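Local coordinates for protein ADP-ribosylglycohydrolase (Thermus thermophilus, PDB 2YZV) that is an all-helical member of the ADP-ribosylglycohydrolase family that holds two magnesium ions, at residues Val138-Arg152 with Glu166-Arg180. Numbering follows the deposited sequence.
Sequences VLAYENHPDLLSLAR and EATEVLAWLLREALR
The V138 side chain is a knob in the hole formed by A172, L175, R176 and L179 of helix 166-179. Its beta branch serves two sides of the hole: V138 CG1, anti to the backbone N (chi1 178°), faces R176 N and comes 3.7 Å from L179 CD1, while CG2 faces A172. Further along, A151 CB meets A172 CB at 3.7 Å, two small residues suiting a place where the axes of helices 147-152 and 166-179 come within 8.4 Å, and L148 CD2 packs against A172 CB and the backbone O of E169. Salt bridges bracket this apolar strip. R152 NE donates to E169 OE2 at 2.7 Å, nearly straight but from above the carboxylate plane. Within the all-helical fold, helix 162-179 thus packs one side against two successive helices, 135-141 and 147-156, and the two type I turns joining them. R180, extended from CG to NE, reaches the first turn: R180 NE bonds the anti lone pair of E142 OE2 (2.9 Å), while R180 NH2 reaches N143 OD1 (3.0 Å), the N143 amide lying nearly coplanar with the guanidinium. A water links R176 NH1 to the carbonyls of E142 and H144. Farther out, R11 pairs with E142 OE1, which should steady the carboxylate, and helix 252-267 touches L175 and L179.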
ATOM      1  N   VAL A 138       9.756   2.423   0.419  1.00  9.29           N
ATOM      2  CA  VAL A 138       9.988   3.865   0.385  1.00 10.43           C
ATOM      3  C   VAL A 138      10.561   4.376   1.707  1.00 12.08           C
ATOM      4  O   VAL A 138      11.385   5.295   1.720  1.00 13.09           O
ATOM      5  CB  VAL A 138       8.684   4.630   0.043  1.00 10.09           C
ATOM      6  CG1 VAL A 138       8.937   6.133   0.052  1.00 13.04           C
ATOM      7  CG2 VAL A 138       8.178   4.197  -1.330  1.00 11.78           C
ATOM      8  N   LEU A 139      10.139   3.783   2.820  1.00 11.81           N
ATOM      9  CA  LEU A 139      10.652   4.215   4.118  1.00 11.92           C
ATOM     10  C   LEU A 139      12.164   4.039   4.214  1.00 13.94           C
ATOM     11  O   LEU A 139      12.861   4.906   4.743  1.00 14.59           O
ATOM     12  CB  LEU A 139       9.981   3.435   5.252  1.00 11.56           C
ATOM     13  CG  LEU A 139       8.826   4.130   5.982  1.00 15.23           C
ATOM     14  CD1 LEU A 139       7.711   4.486   5.017  1.00 15.06           C
ATOM     15  CD2 LEU A 139       8.311   3.208   7.071  1.00 14.82           C
ATOM     16  N   ALA A 140      12.665   2.921   3.701  1.00 13.29           N
ATOM     17  CA  ALA A 140      14.097   2.636   3.766  1.00 14.75           C
ATOM     18  C   ALA A 140      14.916   3.186   2.603  1.00 14.40           C
ATOM     19  O   ALA A 140      16.076   3.556   2.782  1.00 15.99           O
ATOM     20  CB  ALA A 140      14.318   1.131   3.885  1.00 16.32           C
ATOM     21  N   TYR A 141      14.325   3.254   1.416  1.00 13.33           N
ATOM     22  CA  TYR A 141      15.057   3.738   0.247  1.00 13.13           C
ATOM     23  C   TYR A 141      14.551   5.067  -0.306  1.00 12.89           C
ATOM     24  O   TYR A 141      14.731   5.376  -1.482  1.00 14.03           O
ATOM     25  CB  TYR A 141      15.036   2.658  -0.841  1.00 14.57           C
ATOM     26  CG  TYR A 141      15.935   1.489  -0.517  1.00 16.38           C
ATOM     27  CD1 TYR A 141      17.288   1.514  -0.856  1.00 17.47           C
ATOM     28  CD2 TYR A 141      15.449   0.380   0.172  1.00 16.10           C
ATOM     29  CE1 TYR A 141      18.133   0.469  -0.518  1.00 19.64           C
ATOM     30  CE2 TYR A 141      16.291  -0.676   0.519  1.00 19.40           C
ATOM     31  CZ  TYR A 141      17.633  -0.623   0.170  1.00 19.99           C
ATOM     32  OH  TYR A 141      18.479  -1.651   0.514  1.00 23.12           O
ATOM     33  N   GLU A 142      13.943   5.859   0.569  1.00 12.79           N
ATOM     34  CA  GLU A 142      13.399   7.164   0.209  1.00 14.21           C
ATOM     35  C   GLU A 142      14.355   8.026  -0.612  1.00 15.19           C
ATOM     36  O   GLU A 142      13.960   8.649  -1.597  1.00 13.79           O
ATOM     37  CB  GLU A 142      13.040   7.946   1.474  1.00 15.02           C
ATOM     38  CG  GLU A 142      12.414   9.304   1.201  1.00 16.25           C
ATOM     39  CD  GLU A 142      12.580  10.265   2.361  1.00 18.75           C
ATOM     40  OE1 GLU A 142      12.549   9.806   3.519  1.00 18.02           O
ATOM     41  OE2 GLU A 142      12.736  11.480   2.111  1.00 20.18           O
ATOM     42  N   ASN A 143      15.614   8.049  -0.196  1.00 15.44           N
ATOM     43  CA  ASN A 143      16.614   8.888  -0.842  1.00 16.84           C
ATOM     44  C   ASN A 143      17.423   8.265  -1.971  1.00 18.33           C
ATOM     45  O   ASN A 143      18.255   8.938  -2.584  1.00 19.42           O
ATOM     46  CB  ASN A 143      17.551   9.431   0.235  1.00 17.70           C
ATOM     47  CG  ASN A 143      16.793   9.990   1.418  1.00 15.27           C
ATOM     48  OD1 ASN A 143      15.972  10.892   1.266  1.00 18.86           O
ATOM     49  ND2 ASN A 143      17.054   9.450   2.601  1.00 17.72           N
ATOM     50  N   HIS A 144      17.183   6.990  -2.254  1.00 17.96           N
ATOM     51  CA  HIS A 144      17.910   6.317  -3.320  1.00 17.27           C
ATOM     52  C   HIS A 144      17.539   6.927  -4.670  1.00 17.12           C
ATOM     53  O   HIS A 144      16.363   7.097  -4.986  1.00 16.83           O
ATOM     54  CB  HIS A 144      17.590   4.824  -3.329  1.00 19.11           C
ATOM     55  CG  HIS A 144      18.570   4.006  -4.110  1.00 20.92           C
ATOM     56  ND1 HIS A 144      19.560   3.257  -3.512  1.00 23.16           N
ATOM     57  CD2 HIS A 144      18.730   3.846  -5.445  1.00 21.41           C
ATOM     58  CE1 HIS A 144      20.288   2.671  -4.446  1.00 22.58           C
ATOM     59  NE2 HIS A 144      19.807   3.011  -5.626  1.00 23.19           N
ATOM     60  N   PRO A 145      18.544   7.270  -5.489  1.00 17.10           N
ATOM     61  CA  PRO A 145      18.285   7.862  -6.802  1.00 17.53           C
ATOM     62  C   PRO A 145      17.468   6.953  -7.724  1.00 15.92           C
ATOM     63  O   PRO A 145      16.778   7.431  -8.623  1.00 18.12           O
ATOM     64  CB  PRO A 145      19.692   8.125  -7.341  1.00 17.45           C
ATOM     65  CG  PRO A 145      20.492   7.018  -6.725  1.00 19.52           C
ATOM     66  CD  PRO A 145      19.984   7.021  -5.298  1.00 18.68           C
ATOM     67  N   ASP A 146      17.544   5.648  -7.489  1.00 16.86           N
ATOM     68  CA  ASP A 146      16.819   4.686  -8.312  1.00 16.73           C
ATOM     69  C   ASP A 146      15.592   4.128  -7.607  1.00 15.66           C
ATOM     70  O   ASP A 146      15.179   3.006  -7.887  1.00 14.60           O
ATOM     71  CB  ASP A 146      17.726   3.515  -8.703  1.00 19.13           C
ATOM     72  CG  ASP A 146      19.009   3.966  -9.368  1.00 21.18           C
ATOM     73  OD1 ASP A 146      18.954   4.904 -10.189  1.00 23.46           O
ATOM     74  OD2 ASP A 146      20.066   3.368  -9.077  1.00 24.68           O
ATOM     75  N   LEU A 147      15.011   4.908  -6.701  1.00 15.60           N
ATOM     76  CA  LEU A 147      13.836   4.454  -5.964  1.00 13.65           C
ATOM     77  C   LEU A 147      12.724   3.908  -6.851  1.00 12.83           C
ATOM     78  O   LEU A 147      12.173   2.845  -6.565  1.00 12.53           O
ATOM     79  CB  LEU A 147      13.271   5.582  -5.096  1.00 11.99           C
ATOM     80  CG  LEU A 147      11.932   5.255  -4.425  1.00 12.86           C
ATOM     81  CD1 LEU A 147      12.101   4.083  -3.464  1.00 11.57           C
ATOM     82  CD2 LEU A 147      11.414   6.488  -3.690  1.00 13.89           C
ATOM     83  N   LEU A 148      12.382   4.625  -7.917  1.00 12.36           N
ATOM     84  CA  LEU A 148      11.307   4.168  -8.793  1.00 13.18           C
ATOM     85  C   LEU A 148      11.638   2.835  -9.455  1.00 12.94           C
ATOM     86  O   LEU A 148      10.754   2.001  -9.665  1.00 12.42           O
ATOM     87  CB  LEU A 148      10.981   5.228  -9.852  1.00 13.24           C
ATOM     88  CG  LEU A 148      10.677   6.641  -9.334  1.00 20.78           C
ATOM     89  CD1 LEU A 148      10.116   7.484 -10.473  1.00 21.34           C
ATOM     90  CD2 LEU A 148       9.687   6.590  -8.186  1.00 18.58           C
ATOM     91  N   SER A 149      12.915   2.632  -9.768  1.00 13.59           N
ATOM     92  CA  SER A 149      13.363   1.392 -10.387  1.00 13.73           C
ATOM     93  C   SER A 149      13.281   0.248  -9.380  1.00 13.06           C
ATOM     94  O   SER A 149      12.923  -0.874  -9.732  1.00 12.69           O
ATOM     95  CB  SER A 149      14.800   1.544 -10.892  1.00 14.47           C
ATOM     96  OG  SER A 149      15.282   0.315 -11.411  1.00 18.43           O
ATOM     97  N   LEU A 150      13.620   0.532  -8.126  1.00 12.56           N
ATOM     98  CA  LEU A 150      13.548  -0.485  -7.085  1.00 12.34           C
ATOM     99  C   LEU A 150      12.083  -0.850  -6.876  1.00 11.44           C
ATOM    100  O   LEU A 150      11.750  -2.011  -6.636  1.00 11.87           O
ATOM    101  CB  LEU A 150      14.147   0.039  -5.778  1.00 13.13           C
ATOM    102  CG  LEU A 150      15.632   0.418  -5.841  1.00 13.34           C
ATOM    103  CD1 LEU A 150      16.069   1.009  -4.508  1.00 14.90           C
ATOM    104  CD2 LEU A 150      16.465  -0.816  -6.180  1.00 16.31           C
ATOM    105  N   ALA A 151      11.207   0.147  -6.977  1.00 10.38           N
ATOM    106  CA  ALA A 151       9.774  -0.095  -6.804  1.00 10.77           C
ATOM    107  C   ALA A 151       9.262  -1.006  -7.914  1.00 11.24           C
ATOM    108  O   ALA A 151       8.451  -1.901  -7.668  1.00 10.88           O
ATOM    109  CB  ALA A 151       9.006   1.226  -6.809  1.00 11.04           C
ATOM    110  N   ARG A 152       9.731  -0.781  -9.138  1.00 11.38           N
ATOM    111  CA  ARG A 152       9.306  -1.617 -10.254  1.00 10.97           C
ATOM    112  C   ARG A 152       9.783  -3.045 -10.026  1.00 10.95           C
ATOM    113  O   ARG A 152       9.047  -4.004 -10.256  1.00 11.08           O
ATOM    114  CB  ARG A 152       9.860  -1.083 -11.580  1.00 11.38           C
ATOM    115  CG  ARG A 152       9.604  -2.007 -12.767  1.00 14.31           C
ATOM    116  CD  ARG A 152      10.012  -1.352 -14.076  1.00 14.38           C
ATOM    117  NE  ARG A 152       9.088  -0.288 -14.453  1.00 19.13           N
ATOM    118  CZ  ARG A 152       8.249  -0.349 -15.484  1.00 17.92           C
ATOM    119  NH1 ARG A 152       8.214  -1.426 -16.257  1.00 21.28           N
ATOM    120  NH2 ARG A 152       7.437   0.665 -15.737  1.00 19.84           N
ATOM    121  N   GLU A 166       3.837   0.352 -13.503  1.00  9.07           N
ATOM    122  CA  GLU A 166       3.800   1.812 -13.531  1.00  9.27           C
ATOM    123  C   GLU A 166       3.018   2.394 -12.353  1.00  9.10           C
ATOM    124  O   GLU A 166       3.388   3.437 -11.817  1.00  9.83           O
ATOM    125  CB  GLU A 166       3.193   2.301 -14.848  1.00 10.37           C
ATOM    126  CG  GLU A 166       3.989   1.888 -16.074  1.00 11.02           C
ATOM    127  CD  GLU A 166       3.340   2.335 -17.365  1.00 14.03           C
ATOM    128  OE1 GLU A 166       2.103   2.485 -17.380  1.00 13.22           O
ATOM    129  OE2 GLU A 166       4.066   2.523 -18.363  1.00 17.04           O
ATOM    130  N   ALA A 167       1.935   1.734 -11.958  1.00  8.66           N
ATOM    131  CA  ALA A 167       1.141   2.221 -10.832  1.00  7.24           C
ATOM    132  C   ALA A 167       1.995   2.186  -9.567  1.00  8.10           C
ATOM    133  O   ALA A 167       1.874   3.052  -8.700  1.00  7.63           O
ATOM    134  CB  ALA A 167      -0.103   1.360 -10.649  1.00  8.55           C
ATOM    135  N   THR A 168       2.861   1.182  -9.472  1.00  8.11           N
ATOM    136  CA  THR A 168       3.736   1.047  -8.316  1.00  7.90           C
ATOM    137  C   THR A 168       4.743   2.193  -8.302  1.00  8.41           C
ATOM    138  O   THR A 168       5.044   2.754  -7.246  1.00  7.84           O
ATOM    139  CB  THR A 168       4.474  -0.309  -8.334  1.00 10.03           C
ATOM    140  OG1 THR A 168       3.507  -1.368  -8.364  1.00  8.89           O
ATOM    141  CG2 THR A 168       5.344  -0.462  -7.083  1.00 11.90           C
ATOM    142  N   GLU A 169       5.256   2.550  -9.475  1.00  8.49           N
ATOM    143  CA  GLU A 169       6.212   3.647  -9.569  1.00  8.39           C
ATOM    144  C   GLU A 169       5.546   4.957  -9.159  1.00  8.78           C
ATOM    145  O   GLU A 169       6.151   5.781  -8.466  1.00  9.23           O
ATOM    146  CB  GLU A 169       6.763   3.756 -10.992  1.00 10.78           C
ATOM    147  CG  GLU A 169       7.505   2.509 -11.448  1.00 15.39           C
ATOM    148  CD  GLU A 169       8.000   2.613 -12.875  1.00 19.55           C
ATOM    149  OE1 GLU A 169       7.267   3.176 -13.716  1.00 22.05           O
ATOM    150  OE2 GLU A 169       9.113   2.124 -13.159  1.00 20.81           O
ATOM    151  N   VAL A 170       4.300   5.146  -9.583  1.00  8.34           N
ATOM    152  CA  VAL A 170       3.559   6.354  -9.239  1.00  8.39           C
ATOM    153  C   VAL A 170       3.342   6.413  -7.726  1.00  8.54           C
ATOM    154  O   VAL A 170       3.516   7.465  -7.114  1.00  9.73           O
ATOM    155  CB  VAL A 170       2.194   6.421  -9.983  1.00  9.31           C
ATOM    156  CG1 VAL A 170       1.377   7.603  -9.476  1.00 11.17           C
ATOM    157  CG2 VAL A 170       2.431   6.575 -11.489  1.00 10.56           C
ATOM    158  N   LEU A 171       2.983   5.288  -7.107  1.00  7.28           N
ATOM    159  CA  LEU A 171       2.778   5.292  -5.661  1.00  7.80           C
ATOM    160  C   LEU A 171       4.103   5.529  -4.932  1.00  8.63           C
ATOM    161  O   LEU A 171       4.134   6.187  -3.897  1.00  8.67           O
ATOM    162  CB  LEU A 171       2.135   3.979  -5.188  1.00  8.79           C
ATOM    163  CG  LEU A 171       1.777   3.922  -3.695  1.00  8.40           C
ATOM    164  CD1 LEU A 171       0.783   5.024  -3.353  1.00  7.94           C
ATOM    165  CD2 LEU A 171       1.176   2.563  -3.365  1.00 10.44           C
ATOM    166  N   ALA A 172       5.197   5.003  -5.471  1.00  7.99           N
ATOM    167  CA  ALA A 172       6.497   5.205  -4.842  1.00  8.41           C
ATOM    168  C   ALA A 172       6.796   6.702  -4.824  1.00  9.30           C
ATOM    169  O   ALA A 172       7.256   7.241  -3.817  1.00  9.23           O
ATOM    170  CB  ALA A 172       7.580   4.449  -5.609  1.00  9.69           C
ATOM    171  N   TRP A 173       6.521   7.372  -5.939  1.00  8.70           N
ATOM    172  CA  TRP A 173       6.755   8.810  -6.037  1.00  8.45           C
ATOM    173  C   TRP A 173       5.869   9.544  -5.030  1.00  8.46           C
ATOM    174  O   TRP A 173       6.335  10.418  -4.299  1.00  9.92           O
ATOM    175  CB  TRP A 173       6.440   9.308  -7.450  1.00  9.44           C
ATOM    176  CG  TRP A 173       6.661  10.784  -7.615  1.00 10.64           C
ATOM    177  CD1 TRP A 173       7.852  11.408  -7.863  1.00 10.96           C
ATOM    178  CD2 TRP A 173       5.681  11.822  -7.488  1.00  9.70           C
ATOM    179  NE1 TRP A 173       7.673  12.771  -7.898  1.00 12.67           N
ATOM    180  CE2 TRP A 173       6.352  13.054  -7.672  1.00 11.05           C
ATOM    181  CE3 TRP A 173       4.301  11.835  -7.237  1.00 10.67           C
ATOM    182  CZ2 TRP A 173       5.692  14.284  -7.612  1.00 11.77           C
ATOM    183  CZ3 TRP A 173       3.642  13.063  -7.177  1.00 11.18           C
ATOM    184  CH2 TRP A 173       4.344  14.271  -7.365  1.00 10.13           C
ATOM    185  N   LEU A 174       4.590   9.178  -4.996  1.00  8.64           N
ATOM    186  CA  LEU A 174       3.642   9.798  -4.078  1.00  8.17           C
ATOM    187  C   LEU A 174       4.088   9.676  -2.627  1.00  7.16           C
ATOM    188  O   LEU A 174       4.048  10.650  -1.871  1.00  8.95           O
ATOM    189  CB  LEU A 174       2.258   9.158  -4.228  1.00  8.44           C
ATOM    190  CG  LEU A 174       1.463   9.557  -5.471  1.00  8.93           C
ATOM    191  CD1 LEU A 174       0.298   8.594  -5.664  1.00  9.27           C
ATOM    192  CD2 LEU A 174       0.961  10.990  -5.326  1.00  9.87           C
ATOM    193  N   LEU A 175       4.509   8.479  -2.233  1.00  8.47           N
ATOM    194  CA  LEU A 175       4.937   8.277  -0.860  1.00  8.47           C
ATOM    195  C   LEU A 175       6.199   9.069  -0.540  1.00 10.00           C
ATOM    196  O   LEU A 175       6.284   9.680   0.517  1.00 10.49           O
ATOM    197  CB  LEU A 175       5.147   6.787  -0.573  1.00 10.36           C
ATOM    198  CG  LEU A 175       3.874   5.932  -0.638  1.00 10.36           C
ATOM    199  CD1 LEU A 175       4.202   4.519  -0.184  1.00 12.69           C
ATOM    200  CD2 LEU A 175       2.786   6.532   0.256  1.00 11.84           C
ATOM    201  N   ARG A 176       7.170   9.067  -1.448  1.00  9.82           N
ATOM    202  CA  ARG A 176       8.402   9.817  -1.206  1.00  9.14           C
ATOM    203  C   ARG A 176       8.083  11.297  -1.011  1.00  9.51           C
ATOM    204  O   ARG A 176       8.547  11.922  -0.056  1.00  9.53           O
ATOM    205  CB  ARG A 176       9.379   9.666  -2.374  1.00 10.98           C
ATOM    206  CG  ARG A 176      10.730  10.343  -2.120  1.00 12.74           C
ATOM    207  CD  ARG A 176      11.591  10.351  -3.370  1.00 12.25           C
ATOM    208  NE  ARG A 176      11.063  11.275  -4.370  1.00 16.58           N
ATOM    209  CZ  ARG A 176      11.483  11.332  -5.629  1.00 20.37           C
ATOM    210  NH1 ARG A 176      12.438  10.512  -6.046  1.00 22.96           N
ATOM    211  NH2 ARG A 176      10.956  12.216  -6.466  1.00 20.66           N
ATOM    212  N   GLU A 177       7.286  11.857  -1.915  1.00 10.40           N
ATOM    213  CA  GLU A 177       6.928  13.270  -1.827  1.00 10.05           C
ATOM    214  C   GLU A 177       6.136  13.581  -0.568  1.00 11.01           C
ATOM    215  O   GLU A 177       6.367  14.604   0.085  1.00 11.40           O
ATOM    216  CB  GLU A 177       6.139  13.692  -3.068  1.00 11.94           C
ATOM    217  CG  GLU A 177       6.962  13.637  -4.341  1.00 15.18           C
ATOM    218  CD  GLU A 177       8.194  14.516  -4.263  1.00 17.20           C
ATOM    219  OE1 GLU A 177       8.037  15.752  -4.200  1.00 18.36           O
ATOM    220  OE2 GLU A 177       9.313  13.967  -4.259  1.00 18.15           O
ATOM    221  N   ALA A 178       5.196  12.707  -0.220  1.00  9.77           N
ATOM    222  CA  ALA A 178       4.400  12.925   0.976  1.00 10.77           C
ATOM    223  C   ALA A 178       5.282  12.915   2.223  1.00 11.00           C
ATOM    224  O   ALA A 178       5.118  13.750   3.113  1.00 11.37           O
ATOM    225  CB  ALA A 178       3.306  11.858   1.086  1.00 10.37           C
ATOM    226  N   LEU A 179       6.222  11.973   2.288  1.00 11.14           N
ATOM    227  CA  LEU A 179       7.118  11.873   3.439  1.00 11.04           C
ATOM    228  C   LEU A 179       7.987  13.115   3.578  1.00 12.24           C
ATOM    229  O   LEU A 179       8.434  13.452   4.676  1.00 13.46           O
ATOM    230  CB  LEU A 179       8.015  10.641   3.312  1.00 11.85           C
ATOM    231  CG  LEU A 179       7.331   9.281   3.478  1.00 10.26           C
ATOM    232  CD1 LEU A 179       8.315   8.173   3.124  1.00 11.68           C
ATOM    233  CD2 LEU A 179       6.820   9.123   4.908  1.00 11.46           C
ATOM    234  N   ARG A 180       8.217  13.789   2.459  1.00 12.33           N
ATOM    235  CA  ARG A 180       9.041  14.988   2.450  1.00 13.36           C
ATOM    236  C   ARG A 180       8.248  16.260   2.701  1.00 14.63           C
ATOM    237  O   ARG A 180       8.795  17.364   2.648  1.00 16.43           O
ATOM    238  CB  ARG A 180       9.806  15.073   1.133  1.00 12.12           C
ATOM    239  CG  ARG A 180      10.880  14.004   1.037  1.00 14.22           C
ATOM    240  CD  ARG A 180      11.601  14.015  -0.291  1.00 13.99           C
ATOM    241  NE  ARG A 180      12.750  13.118  -0.260  1.00 15.74           N
ATOM    242  CZ  ARG A 180      13.579  12.926  -1.280  1.00 14.90           C
ATOM    243  NH1 ARG A 180      13.384  13.570  -2.422  1.00 16.79           N
ATOM    244  NH2 ARG A 180      14.608  12.096  -1.151  1.00 18.12           N
TER
HETATM  245  O   HOH W   1      14.505   9.121  -4.230  1.00 16.70           O
HETATM  246  O   HOH W   2       6.401   1.115 -18.387  1.00 21.35           O